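Local coordinates for protein 2,3-dihydroxy-2,3-dihydrophenylpropionate dehydrogenase (PDB 5XTF) that probably catalyses the NAD(+)-dependent oxidation of naphthalene cis-dihydrodiol to 1,2-dihydroxynaphthalene, as a tetrameric short-chain dehydrogenase/reductase of bacterial aromatic hydrocarbon breakdown, at residues Gln24-Thr29 / Arg41-Ala46. Sequence-based numbering, arbitrary orientation.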
loop_
_atom_site.group_PDB
_atom_site.type_symbol
_atom_site.label_atom_id
_atom_site.label_comp_id
_atom_site.label_asym_id
_atom_site.label_seq_id
_atom_site.Cartn_x
_atom_site.Cartn_y
_atom_site.Cartn_z
ATOM N N GLN B 24 15.558 30.754 -5.719
ATOM C CA GLN B 24 14.349 29.936 -5.729
ATOM C C GLN B 24 13.203 30.675 -5.058
ATOM O O GLN B 24 13.409 31.486 -4.152
ATOM C CB GLN B 24 14.553 28.589 -5.030
ATOM C CG GLN B 24 15.609 27.711 -5.667
ATOM C CD GLN B 24 15.261 27.330 -7.083
ATOM O OE1 GLN B 24 14.417 26.468 -7.299
ATOM N NE2 GLN B 24 15.909 27.971 -8.058
ATOM N N VAL B 25 11.987 30.363 -5.511
ATOM C CA VAL B 25 10.759 31.026 -5.091
ATOM C C VAL B 25 9.709 29.962 -4.804
ATOM O O VAL B 25 9.471 29.085 -5.643
ATOM C CB VAL B 25 10.248 31.989 -6.176
ATOM C CG1 VAL B 25 8.869 32.484 -5.824
ATOM C CG2 VAL B 25 11.231 33.138 -6.376
ATOM N N VAL B 26 9.068 30.048 -3.637
ATOM C CA VAL B 26 8.054 29.081 -3.227
ATOM C C VAL B 26 6.777 29.815 -2.839
ATOM O O VAL B 26 6.828 30.892 -2.236
ATOM C CB VAL B 26 8.536 28.196 -2.058
ATOM C CG1 VAL B 26 8.853 29.036 -0.828
ATOM C CG2 VAL B 26 7.493 27.126 -1.722
ATOM N N SER B 27 5.632 29.213 -3.150
ATOM C CA SER B 27 4.340 29.777 -2.802
ATOM C C SER B 27 3.535 28.772 -1.983
ATOM O O SER B 27 3.360 27.631 -2.410
ATOM C CB SER B 27 3.586 30.158 -4.064
ATOM O OG SER B 27 2.372 30.754 -3.693
ATOM N N ILE B 28 3.006 29.213 -0.841
ATOM C CA ILE B 28 2.474 28.342 0.212
ATOM C C ILE B 28 1.037 28.754 0.539
ATOM O O ILE B 28 0.814 29.885 0.975
ATOM C CB ILE B 28 3.353 28.435 1.475
ATOM C CG1 ILE B 28 4.821 28.169 1.120
ATOM C CG2 ILE B 28 2.838 27.525 2.591
ATOM C CD1 ILE B 28 5.825 28.524 2.210
ATOM N N THR B 29 0.065 27.849 0.353
ATOM C CA THR B 29 -1.277 28.073 0.903
ATOM C C THR B 29 -1.361 27.551 2.345
ATOM O O THR B 29 -0.485 26.824 2.825
ATOM C CB THR B 29 -2.380 27.404 0.071
ATOM O OG1 THR B 29 -2.430 26.001 0.379
ATOM C CG2 THR B 29 -2.178 27.603 -1.426
ATOM N N ARG B 41 8.479 30.171 7.632
ATOM C CA ARG B 41 9.692 30.421 8.389
ATOM C C ARG B 41 10.830 29.530 7.913
ATOM O O ARG B 41 11.980 29.974 7.829
ATOM C CB ARG B 41 9.420 30.220 9.875
ATOM C CG ARG B 41 8.388 31.188 10.406
ATOM C CD ARG B 41 7.967 30.860 11.830
ATOM N NE ARG B 41 6.975 31.815 12.316
ATOM C CZ ARG B 41 6.192 31.624 13.375
ATOM N NH1 ARG B 41 6.273 30.495 14.070
ATOM N NH2 ARG B 41 5.312 32.559 13.735
ATOM N N SER B 42 10.530 28.278 7.566
ATOM C CA SER B 42 11.602 27.362 7.188
ATOM C C SER B 42 12.165 27.689 5.813
ATOM O O SER B 42 13.385 27.630 5.605
ATOM C CB SER B 42 11.098 25.923 7.231
ATOM O OG SER B 42 11.159 25.448 8.557
ATOM N N PHE B 43 11.300 27.991 4.848
ATOM C CA PHE B 43 11.796 28.263 3.506
ATOM C C PHE B 43 12.480 29.623 3.454
ATOM O O PHE B 43 13.512 29.785 2.785
ATOM C CB PHE B 43 10.654 28.168 2.488
ATOM C CG PHE B 43 10.361 26.755 2.020
ATOM C CD1 PHE B 43 9.462 25.942 2.707
ATOM C CD2 PHE B 43 10.982 26.238 0.889
ATOM C CE1 PHE B 43 9.186 24.622 2.274
ATOM C CE2 PHE B 43 10.704 24.917 0.450
ATOM C CZ PHE B 43 9.812 24.119 1.152
ATOM N N LYS B 44 11.936 30.608 4.175
ATOM C CA LYS B 44 12.632 31.889 4.307
ATOM C C LYS B 44 14.019 31.693 4.899
ATOM O O LYS B 44 14.996 32.273 4.418
ATOM C CB LYS B 44 11.823 32.846 5.179
ATOM C CG LYS B 44 12.133 34.299 4.939
ATOM C CD LYS B 44 11.393 34.802 3.721
ATOM C CE LYS B 44 11.803 36.226 3.408
ATOM N NZ LYS B 44 13.209 36.280 2.921
ATOM N N LEU B 45 14.128 30.855 5.928
ATOM C CA LEU B 45 15.424 30.626 6.553
ATOM C C LEU B 45 16.394 29.927 5.601
ATOM O O LEU B 45 17.598 30.209 5.629
ATOM C CB LEU B 45 15.233 29.828 7.843
ATOM C CG LEU B 45 16.443 29.624 8.745
ATOM C CD1 LEU B 45 17.049 30.969 9.138
ATOM C CD2 LEU B 45 16.037 28.798 9.967
ATOM N N ALA B 46 15.890 29.047 4.729
ATOM C CA ALA B 46 16.717 28.359 3.746
ATOM C C ALA B 46 17.080 29.233 2.551
ATOM O O ALA B 46 17.859 28.794 1.703
ATOM C CB ALA B 46 16.008 27.086 3.257
#
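Val26 and Phe43 meet across the first beta-alpha-beta unit of the Rossmann fold. Val26 lies on strand 25-28, in the parallel sheet. Phe43 lies on helix 34-46, which leads to the neighbouring strand 49-54. The packing between the two segments is apolar and small, with 115 Å² buried in all. Their nearest CA atoms, those of Val26 and Phe43, are 7.7 Å apart.

Both side chains leave the backbone toward the other segment, and they cross at about a right angle. Val26 has CG1 between its backbone N and carbonyl carbon (chi1 61°), and this methyl makes the closest approach. It lies 3.9 Å from Phe43 CB and is equally close to CG and CD2, at the root of the ring. The other methyl, CG2, sits over one face of the ring. In Phe43, CG is anti to the carbonyl carbon (chi1 -84°), which carries the ring across to the sheet. Val50 and Ile102, on the two strands flanking 25-28, also touch Phe43, and Tyr48 packs against it edge-to-face. The ring is thus buried between helix and sheet.

Ile28, two residues along the strand, points to the same side and makes a looser contact. The strand ends at Ile28, near the cofactor site: its side chain is about 5 Å from that of Asn104, an NAD(+)-binding residue, although no cofactor is bound to this chain. The CD1 of Ile28 lies obliquely to the Phe43 ring, 4.5 Å from CD1 of Phe43.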